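PDB 3DAO: putative Phosphate from Eubacterium rectale, which probably hydrolyses phosphate esters, as a putative phosphatase of the haloacid dehalogenase-like hydrolase family. Local coordinates for residues G30-K34 with Y270-V275; S67-K71 with L81-D85; P101-W107 with R163-F169; P174-E178 with A197-V203; V230-D235 with A246-V252. All coordinates share one frame; numbering follows the deposited sequence. Where two conformers were deposited one is given.

Interaction 1 (G30-K34 with Y270-V275)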
# COMPACT_ATOMS: atom_id res chain seq x y z
N GLY A 30 3.16 11.55 -0.81
CA GLY A 30 4.45 12.19 -0.61
C GLY A 30 5.29 12.09 -1.85
O GLY A 30 6.42 12.55 -1.88
N THR A 31 4.72 11.49 -2.89
CA THR A 31 5.44 11.32 -4.18
C THR A 31 4.81 12.19 -5.25
O THR A 31 5.50 12.98 -5.89
CB THR A 31 5.43 9.84 -4.64
OG1 THR A 31 6.20 9.06 -3.70
CG2 THR A 31 6.04 9.66 -5.99
N LEU A 32 3.51 12.02 -5.45
CA LEU A 32 2.73 12.82 -6.41
C LEU A 32 1.97 13.94 -5.74
O LEU A 32 1.75 15.00 -6.32
CB LEU A 32 1.70 11.95 -7.15
CG LEU A 32 2.25 10.72 -7.90
CD1 LEU A 32 1.09 9.91 -8.55
CD2 LEU A 32 3.33 11.03 -8.90
N VAL A 33 1.55 13.68 -4.52
CA VAL A 33 0.72 14.62 -3.78
C VAL A 33 0.98 14.55 -2.30
O VAL A 33 1.54 13.60 -1.80
CB VAL A 33 -0.78 14.32 -3.96
CG1 VAL A 33 -1.14 14.34 -5.47
CG2 VAL A 33 -1.14 12.94 -3.35
N LYS A 34 0.52 15.58 -1.61
CA LYS A 34 0.59 15.62 -0.15
C LYS A 34 -0.13 14.41 0.40
O LYS A 34 -1.18 14.02 -0.08
CB LYS A 34 -0.05 16.90 0.38
CG LYS A 34 0.16 17.10 1.86
CD LYS A 34 -0.40 18.44 2.31
CE LYS A 34 -0.32 18.57 3.84
NZ LYS A 34 -0.89 19.87 4.31
N TYR A 270 7.00 16.71 -4.44
CA TYR A 270 5.68 16.75 -5.03
C TYR A 270 5.18 18.19 -5.15
O TYR A 270 4.36 18.49 -6.01
CB TYR A 270 4.69 15.91 -4.24
CG TYR A 270 4.32 16.48 -2.91
CD1 TYR A 270 3.43 17.53 -2.82
CD2 TYR A 270 4.88 15.98 -1.74
CE1 TYR A 270 3.07 18.04 -1.60
CE2 TYR A 270 4.54 16.48 -0.51
CZ TYR A 270 3.64 17.52 -0.44
OH TYR A 270 3.30 18.02 0.79
N TRP A 271 5.71 19.07 -4.33
CA TRP A 271 5.24 20.48 -4.30
C TRP A 271 5.86 21.25 -5.42
O TRP A 271 5.56 22.43 -5.61
CB TRP A 271 5.45 21.18 -2.94
CG TRP A 271 6.82 21.15 -2.41
CD1 TRP A 271 7.82 22.01 -2.70
CD2 TRP A 271 7.34 20.21 -1.47
NE1 TRP A 271 8.95 21.65 -2.02
CE2 TRP A 271 8.68 20.55 -1.25
CE3 TRP A 271 6.80 19.11 -0.80
CZ2 TRP A 271 9.50 19.84 -0.38
CZ3 TRP A 271 7.61 18.40 0.05
CH2 TRP A 271 8.95 18.77 0.26
N GLU A 272 6.72 20.56 -6.16
CA GLU A 272 7.36 21.11 -7.35
C GLU A 272 7.01 20.26 -8.55
O GLU A 272 7.57 20.41 -9.65
CB GLU A 272 8.87 21.20 -7.18
CG GLU A 272 9.25 22.29 -6.22
CD GLU A 272 10.73 22.41 -5.98
OE1 GLU A 272 11.52 21.70 -6.63
OE2 GLU A 272 11.10 23.24 -5.11
N ASN A 273 6.07 19.35 -8.34
CA ASN A 273 5.63 18.48 -9.43
C ASN A 273 6.83 17.80 -10.12
O ASN A 273 6.93 17.71 -11.33
CB ASN A 273 4.77 19.26 -10.44
CG ASN A 273 3.34 19.44 -9.96
OD1 ASN A 273 2.92 18.83 -8.99
ND2 ASN A 273 2.58 20.26 -10.67
N GLY A 274 7.73 17.26 -9.31
CA GLY A 274 8.92 16.59 -9.83
C GLY A 274 8.68 15.35 -10.66
O GLY A 274 9.34 15.10 -11.68
N VAL A 275 7.76 14.51 -10.22
CA VAL A 275 7.49 13.29 -11.00
C VAL A 275 6.91 13.70 -12.37
O VAL A 275 7.26 13.13 -13.40
CB VAL A 275 6.55 12.32 -10.27
CG1 VAL A 275 6.15 11.20 -11.21
CG2 VAL A 275 7.25 11.74 -9.01
O HOH W 1 8.02 14.77 -2.58
O HOH W 2 7.34 14.83 -7.31
O HOH W 3 3.55 16.17 -7.90
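L32 and Y270 bring their backbones to within 5.1 Å, CA to CA, where the irregular loop 30-34 passes the 3-10 turn 270-272 and the first turn of helix 274-281. The loop is tightened from within by a bond of G30 N to V33 O, and N273 N bonds back to Y270 O. G30 has a positive phi of 89°, and a side chain at this backbone setting would collide with the carbonyl oxygen of the residue before it, so glycine suits the position.

The Y270 ring packs against the loop. Its CG sits between the backbone N and the carbonyl carbon (chi1 71°), which lays one face on the peptide between V33 and K34, with V33 C over the ring centre and K34 N 3.5 Å above the plane nearer the rim. The opposite face carries W271 CE3, and G30 O lies at the edge. K34 runs its aliphatic CG past the hydroxyl, 3.4 Å from Y270 OH. At the helix start, L32 CD2 meets V275 CG1 at 3.6 Å.

Polar groups meet through water: one molecule donates to G30 O (2.8 Å) and accepts from Y270 N, a second links T31 O to V275 N, and a third lies between L32 O and N273 OD1. T31 OG1 itself bonds to D27 of a probable HAD-type DxDx(T/V) motif. Apolar and aromatic packing plus water bridges thus hold a presumed active-site loop against the C-terminal helix.

Interaction 2 (S67-K71 with L81-D85)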
# COMPACT_ATOMS: atom_id res chain seq x y z
N SER A 67 -10.33 2.21 -3.55
CA SER A 67 -11.29 3.31 -3.69
C SER A 67 -10.61 4.65 -3.78
O SER A 67 -11.02 5.53 -4.54
CB SER A 67 -12.31 3.32 -2.52
OG SER A 67 -11.65 3.46 -1.26
N SER A 68 -9.56 4.80 -2.99
CA SER A 68 -8.80 6.05 -2.90
C SER A 68 -7.97 6.28 -4.17
O SER A 68 -7.93 7.38 -4.73
CB SER A 68 -7.93 6.08 -1.66
OG SER A 68 -7.30 7.35 -1.55
N GLU A 69 -7.36 5.22 -4.66
CA GLU A 69 -6.57 5.32 -5.89
C GLU A 69 -7.47 5.63 -7.08
O GLU A 69 -7.14 6.46 -7.95
CB GLU A 69 -5.81 4.02 -6.19
CG GLU A 69 -4.78 3.63 -5.17
CD GLU A 69 -4.09 2.31 -5.49
OE1 GLU A 69 -4.59 1.57 -6.35
OE2 GLU A 69 -3.05 1.99 -4.89
N PHE A 70 -8.62 5.00 -7.06
CA PHE A 70 -9.54 5.01 -8.23
C PHE A 70 -10.16 6.40 -8.34
O PHE A 70 -10.40 6.91 -9.43
CB PHE A 70 -10.60 3.93 -8.06
CG PHE A 70 -11.18 3.38 -9.35
CD1 PHE A 70 -10.37 2.94 -10.39
CD2 PHE A 70 -12.56 3.16 -9.44
CE1 PHE A 70 -10.92 2.37 -11.53
CE2 PHE A 70 -13.10 2.57 -10.55
CZ PHE A 70 -12.29 2.20 -11.60
N LYS A 71 -10.34 7.03 -7.18
CA LYS A 71 -10.89 8.41 -7.15
C LYS A 71 -9.85 9.46 -7.56
O LYS A 71 -10.11 10.34 -8.37
CB LYS A 71 -11.45 8.76 -5.76
CG LYS A 71 -12.72 8.03 -5.39
CD LYS A 71 -13.14 8.39 -3.96
CE LYS A 71 -14.15 7.42 -3.38
NZ LYS A 71 -14.34 7.67 -1.90
N LEU A 81 -3.39 0.21 -14.06
CA LEU A 81 -3.31 -0.98 -13.19
C LEU A 81 -3.07 -0.50 -11.78
O LEU A 81 -2.47 0.55 -11.54
CB LEU A 81 -2.24 -1.94 -13.63
CG LEU A 81 -2.54 -2.69 -14.92
CD1 LEU A 81 -1.33 -3.51 -15.31
CD2 LEU A 81 -3.76 -3.56 -14.77
N TYR A 82 -3.62 -1.25 -10.83
CA TYR A 82 -3.61 -0.85 -9.42
C TYR A 82 -3.05 -1.89 -8.48
O TYR A 82 -3.45 -3.06 -8.50
CB TYR A 82 -5.05 -0.57 -8.96
CG TYR A 82 -5.73 0.51 -9.76
CD1 TYR A 82 -6.35 0.22 -10.96
CD2 TYR A 82 -5.76 1.82 -9.32
CE1 TYR A 82 -6.95 1.20 -11.70
CE2 TYR A 82 -6.37 2.82 -10.07
CZ TYR A 82 -6.96 2.51 -11.25
OH TYR A 82 -7.57 3.54 -11.98
N ILE A 83 -2.10 -1.44 -7.68
CA ILE A 83 -1.56 -2.22 -6.57
C ILE A 83 -1.97 -1.43 -5.33
O ILE A 83 -1.65 -0.24 -5.18
CB ILE A 83 -0.05 -2.47 -6.68
CG1 ILE A 83 0.26 -3.39 -7.87
CG2 ILE A 83 0.48 -3.11 -5.35
CD1 ILE A 83 1.73 -3.46 -8.25
N THR A 84 -2.70 -2.09 -4.44
CA THR A 84 -3.30 -1.41 -3.31
C THR A 84 -2.89 -2.02 -1.99
O THR A 84 -2.34 -3.12 -1.93
CB THR A 84 -4.87 -1.48 -3.37
OG1 THR A 84 -5.36 -2.76 -2.91
CG2 THR A 84 -5.40 -1.21 -4.81
N ASP A 85 -3.14 -1.27 -0.94
CA ASP A 85 -2.98 -1.80 0.44
C ASP A 85 -1.61 -2.36 0.68
O ASP A 85 -1.44 -3.41 1.35
CB ASP A 85 -4.06 -2.85 0.75
CG ASP A 85 -5.45 -2.27 0.81
OD1 ASP A 85 -6.10 -2.18 -0.24
OD2 ASP A 85 -5.90 -1.90 1.93
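E69 OE2 lies 2.6 Å from I83 O, a separation that suggests, without proving it, that E69 is protonated and shares its hydrogen with the carbonyl. The contact belongs to the beta-alpha-beta unit made by strand 57-61, helix 66-72 and strand 81-84 of the Rossmann-like core, with the short helix and strand axes 9.3 Å apart and running 145° to one another. E69 reaches the strand with an extended chain beyond CG. Its other oxygen, OE1, comes in at the edge of the Y82 ring, 3.2 Å from Y82 CD2, and also touches the methyl T84 CG2. This OE1 is buried without a polar partner, which would be easier to tolerate if the group is neutral.

Y82 points toward the helix with CG anti to the carbonyl carbon (chi1 -58°), which brings the ring edge to E69 and its hydroxyl end to F70. There F70 turns an edge to the Y82 face in an offset edge-to-face pair, planes at 74° and centroids 5.5 Å apart. F66 adds a further edge-to-face contact to Y82, while the Y82 hydroxyl bonds to K77 O. An alanine at Y82 would take away the face that receives F70 and is likely to leave K77 O without its hydroxyl mate. At the end of the strand, D85 OD1 accepts from T84 OG1 at 2.8 Å through its anti lone pair, away from OD2.

Interaction 3 (P101-W107 with R163-F169)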
# COMPACT_ATOMS: atom_id res chain seq x y z
N PRO A 101 -4.04 -12.93 0.51
CA PRO A 101 -4.72 -12.93 1.80
C PRO A 101 -4.05 -13.78 2.83
O PRO A 101 -3.19 -14.59 2.52
CB PRO A 101 -6.07 -13.51 1.46
CG PRO A 101 -5.79 -14.50 0.35
CD PRO A 101 -4.64 -13.87 -0.45
N MSE A 102 -4.45 -13.55 4.08
CA MSE A 102 -3.92 -14.30 5.21
C MSE A 102 -4.75 -15.55 5.50
O MSE A 102 -6.01 -15.53 5.49
CB MSE A 102 -3.87 -13.38 6.45
CG MSE A 102 -3.22 -12.04 6.12
SE MSE A 102 -3.34 -10.82 7.62
CE MSE A 102 -1.87 -11.57 8.64
N ASP A 103 -4.04 -16.64 5.72
CA ASP A 103 -4.70 -17.89 6.12
C ASP A 103 -5.43 -17.70 7.44
O ASP A 103 -4.94 -17.05 8.36
CB ASP A 103 -3.73 -19.04 6.29
CG ASP A 103 -4.45 -20.33 6.67
OD1 ASP A 103 -5.23 -20.83 5.84
OD2 ASP A 103 -4.27 -20.81 7.80
N GLU A 104 -6.61 -18.30 7.51
CA GLU A 104 -7.51 -18.21 8.66
C GLU A 104 -6.83 -18.44 10.02
O GLU A 104 -7.10 -17.73 10.98
CB GLU A 104 -8.70 -19.19 8.50
CG GLU A 104 -9.83 -18.96 9.48
CD GLU A 104 -10.93 -19.98 9.31
OE1 GLU A 104 -10.57 -21.13 8.96
OE2 GLU A 104 -12.12 -19.64 9.52
N ASP A 105 -5.95 -19.43 10.08
CA ASP A 105 -5.19 -19.77 11.30
C ASP A 105 -4.29 -18.64 11.76
O ASP A 105 -3.97 -18.50 12.95
CB ASP A 105 -4.31 -21.02 11.10
CG ASP A 105 -5.08 -22.32 11.23
OD1 ASP A 105 -6.25 -22.27 11.65
OD2 ASP A 105 -4.51 -23.38 10.93
N ILE A 106 -3.84 -17.86 10.80
CA ILE A 106 -2.94 -16.74 11.10
C ILE A 106 -3.77 -15.57 11.68
O ILE A 106 -3.59 -15.19 12.82
CB ILE A 106 -2.17 -16.26 9.86
CG1 ILE A 106 -1.30 -17.37 9.26
CG2 ILE A 106 -1.28 -15.08 10.26
CD1 ILE A 106 -0.24 -17.86 10.18
N TRP A 107 -4.70 -15.03 10.91
CA TRP A 107 -5.45 -13.84 11.42
C TRP A 107 -6.37 -14.14 12.60
O TRP A 107 -6.52 -13.31 13.51
CB TRP A 107 -6.20 -13.05 10.31
CG TRP A 107 -7.26 -13.77 9.53
CD1 TRP A 107 -7.07 -14.46 8.39
CD2 TRP A 107 -8.67 -13.78 9.78
NE1 TRP A 107 -8.26 -14.97 7.94
CE2 TRP A 107 -9.26 -14.55 8.76
CE3 TRP A 107 -9.48 -13.24 10.78
CZ2 TRP A 107 -10.63 -14.81 8.71
CZ3 TRP A 107 -10.86 -13.47 10.71
CH2 TRP A 107 -11.41 -14.27 9.70
N ARG A 163 -14.43 -15.75 5.94
CA ARG A 163 -13.95 -15.00 4.80
C ARG A 163 -12.60 -15.47 4.31
O ARG A 163 -11.81 -16.05 5.05
CB ARG A 163 -13.88 -13.53 5.17
CG ARG A 163 -15.22 -12.99 5.61
CD ARG A 163 -15.15 -11.56 5.69
NE ARG A 163 -14.92 -11.00 4.37
CZ ARG A 163 -15.87 -10.44 3.64
NH1 ARG A 163 -17.10 -10.38 4.12
NH2 ARG A 163 -15.60 -9.94 2.46
N ASN A 164 -12.37 -15.17 3.05
CA ASN A 164 -11.12 -15.57 2.38
C ASN A 164 -10.34 -14.40 1.84
O ASN A 164 -9.39 -14.57 1.08
CB ASN A 164 -11.39 -16.53 1.22
CG ASN A 164 -10.11 -17.12 0.64
OD1 ASN A 164 -10.15 -17.86 -0.36
ND2 ASN A 164 -8.97 -16.80 1.26
N ASP A 165 -10.72 -13.22 2.31
CA ASP A 165 -10.10 -11.98 1.86
C ASP A 165 -9.58 -11.04 2.94
O ASP A 165 -9.62 -9.84 2.76
CB ASP A 165 -11.07 -11.21 0.98
CG ASP A 165 -12.36 -10.81 1.68
OD1 ASP A 165 -12.59 -11.24 2.84
OD2 ASP A 165 -13.16 -10.05 1.09
N ILE A 166 -9.14 -11.60 4.07
CA ILE A 166 -8.48 -10.80 5.11
C ILE A 166 -7.06 -10.54 4.63
O ILE A 166 -6.22 -11.45 4.50
CB ILE A 166 -8.52 -11.46 6.51
CG1 ILE A 166 -9.98 -11.66 6.96
CG2 ILE A 166 -7.77 -10.61 7.49
CD1 ILE A 166 -10.83 -10.45 6.96
N ILE A 167 -6.79 -9.26 4.35
CA ILE A 167 -5.52 -8.83 3.82
C ILE A 167 -4.63 -8.14 4.83
O ILE A 167 -3.42 -8.00 4.64
CB ILE A 167 -5.66 -7.94 2.52
CG1 ILE A 167 -6.46 -6.67 2.80
CG2 ILE A 167 -6.17 -8.82 1.32
CD1 ILE A 167 -6.40 -5.65 1.65
N LYS A 168 -5.22 -7.79 5.97
CA LYS A 168 -4.44 -7.12 7.03
C LYS A 168 -5.09 -7.32 8.39
O LYS A 168 -6.29 -7.28 8.50
CB LYS A 168 -4.32 -5.63 6.77
CG LYS A 168 -3.52 -4.86 7.86
CD LYS A 168 -3.31 -3.41 7.50
CE LYS A 168 -4.62 -2.62 7.50
NZ LYS A 168 -4.34 -1.16 7.21
N PHE A 169 -4.25 -7.58 9.38
CA PHE A 169 -4.65 -7.64 10.77
C PHE A 169 -3.80 -6.59 11.47
O PHE A 169 -2.58 -6.58 11.35
CB PHE A 169 -4.42 -9.02 11.38
CG PHE A 169 -4.71 -9.06 12.88
CD1 PHE A 169 -5.94 -9.39 13.35
CD2 PHE A 169 -3.72 -8.76 13.79
CE1 PHE A 169 -6.21 -9.41 14.71
CE2 PHE A 169 -3.98 -8.80 15.16
CZ PHE A 169 -5.24 -9.13 15.60
O HOH W 4 -8.23 -14.56 4.28
O HOH W 5 -12.35 -17.48 7.71
O HOH W 6 -9.28 -16.77 5.62
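I166 lies across one face of the W107 indole, its CG1 3.6 Å from the six-membered ring centroid and 18° off the normal, a CH-pi contact. The opposite face has E104 O near its rim, and R163 O and a water lie at the edge. This water accepts from W107 NE1 and donates to R163 O. The contact fastens the start of helix 104-117 to the loop leading into strand 168-172 of the six-stranded sheet, where I167 and K168 both face A126 in a classic beta bulge. W107 holds CG between backbone N and carbonyl carbon (chi1 61°), standing the indole against I166. Replacing W107 by an alanine would probably uncover the I166 side chain and leave the bridging water without its indole donor. In one of its two conformers, M102, a selenomethionine, lays SE against the backbone of K168 and F169. The backbones join directly where M102 N donates to I166 O at 2.8 Å, nearly straight at 174°.

Interaction 4 (P174-E178 with A197-V203)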
# COMPACT_ATOMS: atom_id res chain seq x y z
N PRO A 174 -3.23 3.24 22.25
CA PRO A 174 -2.98 4.68 22.22
C PRO A 174 -1.54 5.13 22.29
O PRO A 174 -1.21 6.20 21.79
CB PRO A 174 -3.68 5.16 23.48
CG PRO A 174 -4.80 4.28 23.60
CD PRO A 174 -4.21 2.92 23.29
N ASP A 175 -0.68 4.37 22.95
CA ASP A 175 0.68 4.84 23.10
C ASP A 175 1.81 3.85 23.30
O ASP A 175 2.97 4.28 23.37
CB ASP A 175 0.72 5.87 24.22
CG ASP A 175 0.13 5.36 25.47
OD1 ASP A 175 0.70 4.39 26.00
OD2 ASP A 175 -0.92 5.92 25.93
N LYS A 176 1.51 2.56 23.38
CA LYS A 176 2.61 1.57 23.52
C LYS A 176 2.26 0.27 22.88
O LYS A 176 2.54 -0.80 23.40
CB LYS A 176 2.96 1.34 25.00
CG LYS A 176 1.76 0.94 25.86
CD LYS A 176 2.19 0.64 27.30
CE LYS A 176 1.00 0.47 28.23
NZ LYS A 176 1.42 0.17 29.62
N CYS A 177 1.78 0.37 21.65
CA CYS A 177 1.36 -0.83 20.93
C CYS A 177 2.51 -1.81 20.65
O CYS A 177 2.46 -2.98 21.03
CB CYS A 177 0.67 -0.45 19.62
SG CYS A 177 -0.08 -1.89 18.84
N GLU A 178 3.54 -1.34 19.95
CA GLU A 178 4.68 -2.19 19.64
C GLU A 178 5.28 -2.74 20.93
O GLU A 178 5.65 -3.90 21.02
CB GLU A 178 5.75 -1.44 18.84
CG GLU A 178 6.89 -2.34 18.44
CD GLU A 178 7.99 -1.60 17.70
OE1 GLU A 178 8.15 -0.37 17.92
OE2 GLU A 178 8.73 -2.28 16.97
N ALA A 197 5.66 -2.32 12.73
CA ALA A 197 5.08 -1.29 13.62
C ALA A 197 4.91 -0.03 12.81
O ALA A 197 5.65 0.21 11.84
CB ALA A 197 6.02 -1.02 14.83
N ALA A 198 3.90 0.76 13.21
CA ALA A 198 3.69 2.09 12.68
C ALA A 198 3.52 3.03 13.89
O ALA A 198 2.47 3.00 14.58
CB ALA A 198 2.47 2.14 11.80
N GLY A 199 4.55 3.82 14.15
CA GLY A 199 4.55 4.69 15.29
C GLY A 199 4.46 3.91 16.61
O GLY A 199 4.90 2.75 16.73
N LYS A 200 3.86 4.56 17.59
CA LYS A 200 3.70 3.95 18.88
C LYS A 200 2.35 3.33 19.03
O LYS A 200 2.06 2.67 20.05
CB LYS A 200 3.91 5.00 19.99
CG LYS A 200 5.35 5.54 20.03
CD LYS A 200 5.56 6.49 21.19
CE LYS A 200 4.79 7.77 21.01
NZ LYS A 200 5.15 8.48 19.72
N GLU A 201 1.51 3.49 17.99
CA GLU A 201 0.12 3.09 18.12
C GLU A 201 -0.31 1.84 17.37
O GLU A 201 -1.32 1.27 17.70
CB GLU A 201 -0.82 4.23 17.66
CG GLU A 201 -0.62 5.60 18.29
CD GLU A 201 0.56 6.36 17.72
OE1 GLU A 201 1.04 5.96 16.63
OE2 GLU A 201 0.98 7.40 18.33
N TRP A 202 0.42 1.46 16.34
CA TRP A 202 -0.01 0.38 15.46
C TRP A 202 1.04 -0.67 15.20
O TRP A 202 2.25 -0.39 15.14
CB TRP A 202 -0.39 0.95 14.07
CG TRP A 202 -1.34 2.15 14.08
CD1 TRP A 202 -1.01 3.43 14.01
CD2 TRP A 202 -2.78 2.11 14.16
NE1 TRP A 202 -2.13 4.21 14.07
CE2 TRP A 202 -3.23 3.42 14.12
CE3 TRP A 202 -3.72 1.08 14.23
CZ2 TRP A 202 -4.58 3.75 14.22
CZ3 TRP A 202 -5.06 1.40 14.29
CH2 TRP A 202 -5.47 2.73 14.29
N VAL A 203 0.54 -1.88 15.04
CA VAL A 203 1.30 -2.99 14.48
C VAL A 203 0.45 -3.61 13.36
O VAL A 203 -0.63 -4.14 13.59
CB VAL A 203 1.75 -4.06 15.50
CG1 VAL A 203 2.49 -5.20 14.76
CG2 VAL A 203 2.65 -3.45 16.55
O HOH W 7 1.09 7.64 20.86
O HOH W 8 3.49 0.56 17.62
O HOH W 9 6.83 2.09 18.55
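A single direct hydrogen bond joins the segments: C177 N, in the first turn of helix 177-181, donates to K200 O at 2.8 Å, with an angle of 158° at the hydrogen and the donor tilted 23° from the carbonyl plane. The turn carbonyl thus takes up an amide at the helix start.

Three waters extend the polar link. One donates to both P174 O and E201 OE2. Another donates to G199 O and to W202 O while accepting weakly from E178 N, and a third, with E178 in one of its two conformers, bridges E178 OE1 and G199 O at 2.9 and 2.7 Å.

Among the apolar contacts, C177 points toward the hairpin with SG anti to the backbone N (chi1 -171°), and this sulfur lies 3.9 Å from V203 CG2. The same methyl also meets E178 CA. In that same conformer the extended E178 chain passes along A197, whose CB is 3.5 Å from E178 CD. Other side-chain carbons rest against backbone carbonyls: C177 CB is 3.3 Å from E201 O, K200 CB approaches D175 O, and E201 CG comes to 3.6 Å from P174 O.

Within 197-203, A198 and W202 exchange backbone bonds in both directions, a hydrogen-bonded antiparallel pair closing the turn at G199, where positive phi favours glycine. The arrangement is a beta hairpin, strands 193-198 and 202-207 at one end of the six-stranded sheet, with the start of a helix packed on its turn.

Interaction 5 (V230-D235 with A246-V252)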
# COMPACT_ATOMS: atom_id res chain seq x y z
N VAL A 230 11.35 -1.58 -16.50
CA VAL A 230 10.48 -0.87 -15.54
C VAL A 230 11.10 0.42 -15.00
O VAL A 230 12.30 0.48 -14.74
CB VAL A 230 10.14 -1.79 -14.32
CG1 VAL A 230 9.37 -1.06 -13.25
CG2 VAL A 230 9.35 -3.07 -14.76
N CYS A 231 10.26 1.43 -14.83
CA CYS A 231 10.62 2.67 -14.14
C CYS A 231 9.71 2.86 -12.92
O CYS A 231 8.51 2.87 -13.06
CB CYS A 231 10.51 3.88 -15.07
SG CYS A 231 10.78 5.47 -14.29
N CYS A 232 10.32 2.99 -11.73
CA CYS A 232 9.61 3.24 -10.47
C CYS A 232 9.95 4.60 -9.87
O CYS A 232 11.07 5.08 -9.94
CB CYS A 232 9.93 2.15 -9.43
SG CYS A 232 9.37 0.50 -9.88
N PHE A 233 8.94 5.18 -9.25
CA PHE A 233 9.04 6.42 -8.52
C PHE A 233 8.63 6.17 -7.09
O PHE A 233 7.63 5.51 -6.82
CB PHE A 233 8.10 7.50 -9.06
CG PHE A 233 8.43 7.95 -10.44
CD1 PHE A 233 7.88 7.31 -11.54
CD2 PHE A 233 9.31 9.02 -10.65
CE1 PHE A 233 8.18 7.73 -12.82
CE2 PHE A 233 9.62 9.42 -11.94
CZ PHE A 233 9.07 8.78 -13.02
N GLY A 234 9.41 6.71 -6.17
CA GLY A 234 9.11 6.54 -4.75
C GLY A 234 9.68 7.56 -3.80
O GLY A 234 10.40 8.48 -4.18
N ASP A 235 9.26 7.44 -2.54
CA ASP A 235 9.68 8.38 -1.51
C ASP A 235 9.86 7.81 -0.11
O ASP A 235 10.21 8.54 0.81
CB ASP A 235 8.67 9.52 -1.39
CG ASP A 235 7.36 9.11 -0.75
OD1 ASP A 235 7.06 7.91 -0.68
OD2 ASP A 235 6.62 10.01 -0.30
N ALA A 246 14.14 -1.98 -10.23
CA ALA A 246 13.68 -1.36 -11.49
C ALA A 246 14.89 -0.89 -12.30
O ALA A 246 15.86 -0.38 -11.75
CB ALA A 246 12.74 -0.18 -11.21
N GLY A 247 14.83 -1.06 -13.62
CA GLY A 247 15.92 -0.66 -14.52
C GLY A 247 16.28 0.80 -14.35
O GLY A 247 17.45 1.20 -14.44
N ILE A 248 15.25 1.60 -14.12
CA ILE A 248 15.39 3.04 -13.86
C ILE A 248 14.41 3.37 -12.75
O ILE A 248 13.33 2.80 -12.65
CB ILE A 248 15.19 3.94 -15.14
CG1 ILE A 248 15.77 5.33 -14.92
CG2 ILE A 248 13.77 4.00 -15.58
CD1 ILE A 248 15.87 6.21 -16.19
N SER A 249 14.81 4.30 -11.90
CA SER A 249 14.00 4.70 -10.79
C SER A 249 14.37 6.08 -10.30
O SER A 249 15.50 6.55 -10.50
CB SER A 249 14.10 3.69 -9.65
OG SER A 249 15.42 3.65 -9.11
N TYR A 250 13.38 6.69 -9.66
CA TYR A 250 13.49 8.04 -9.12
C TYR A 250 12.95 8.14 -7.73
O TYR A 250 11.83 7.66 -7.43
CB TYR A 250 12.70 9.05 -9.99
CG TYR A 250 13.23 9.14 -11.40
CD1 TYR A 250 12.90 8.16 -12.34
CD2 TYR A 250 14.10 10.17 -11.78
CE1 TYR A 250 13.41 8.22 -13.63
CE2 TYR A 250 14.63 10.23 -13.08
CZ TYR A 250 14.27 9.24 -13.99
OH TYR A 250 14.74 9.22 -15.28
N ALA A 251 13.75 8.80 -6.89
CA ALA A 251 13.37 9.21 -5.55
C ALA A 251 13.12 10.69 -5.49
O ALA A 251 13.89 11.49 -6.01
CB ALA A 251 14.46 8.86 -4.51
N VAL A 252 12.02 11.05 -4.85
CA VAL A 252 11.77 12.48 -4.59
C VAL A 252 12.92 12.99 -3.72
O VAL A 252 13.40 12.28 -2.84
CB VAL A 252 10.39 12.77 -4.01
CG1 VAL A 252 9.35 12.43 -5.09
CG2 VAL A 252 10.14 11.99 -2.70
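F233 and Y250 both set CG anti to the carbonyl carbon (chi1 -66° and -62°), which swings both rings off the same face of the sheet. The strands are parallel neighbours in the beta-alpha-beta unit 230-234, 240-245, 248-252 of the Rossmann-like core. The ring planes differ by 19°, but the centroids are 5.2 Å apart and overlap is slight; F233 CD2 comes to 3.5 Å from Y250 CB. On the same face C231 SG sits at the Y250 ring edge, 3.9 Å from Y250 CE1, and helix 274-281 covers F233 through V275, V278 and L279. On the other face C232 SG packs on A246 CB. Five backbone bonds hold the register, alternating between the strands from I248 N to V230 O through to V252 N on G234 O. D235, at the strand end, has its carboxylate near D27 of the probable HAD motif. The shortest of the five backbone bonds is Y250 N to C232 O, 2.8 Å.

In the fold
From the N terminus, the loop after strand 23-26 opens interaction 1, which closes only at the start of the C-terminal helix 274-281 and so spans the other four. Within that span they follow in series without crossing. Interaction 2 closes a short crossover in the eight-stranded sheet; interactions 3 and 4 fasten helices to the six-stranded sheet, on the neighbouring strands 168-172 and 202-207; interaction 5 returns to the first sheet. Interactions 1 and 5 touch, with T31 beside D235 and V275 against F233. D85 of interaction 2 meets I167 of interaction 3, a contact between the two sheet regions. Centres of interactions 1 and 3 lie about 34 Å apart, on opposite sides of the chain's centre.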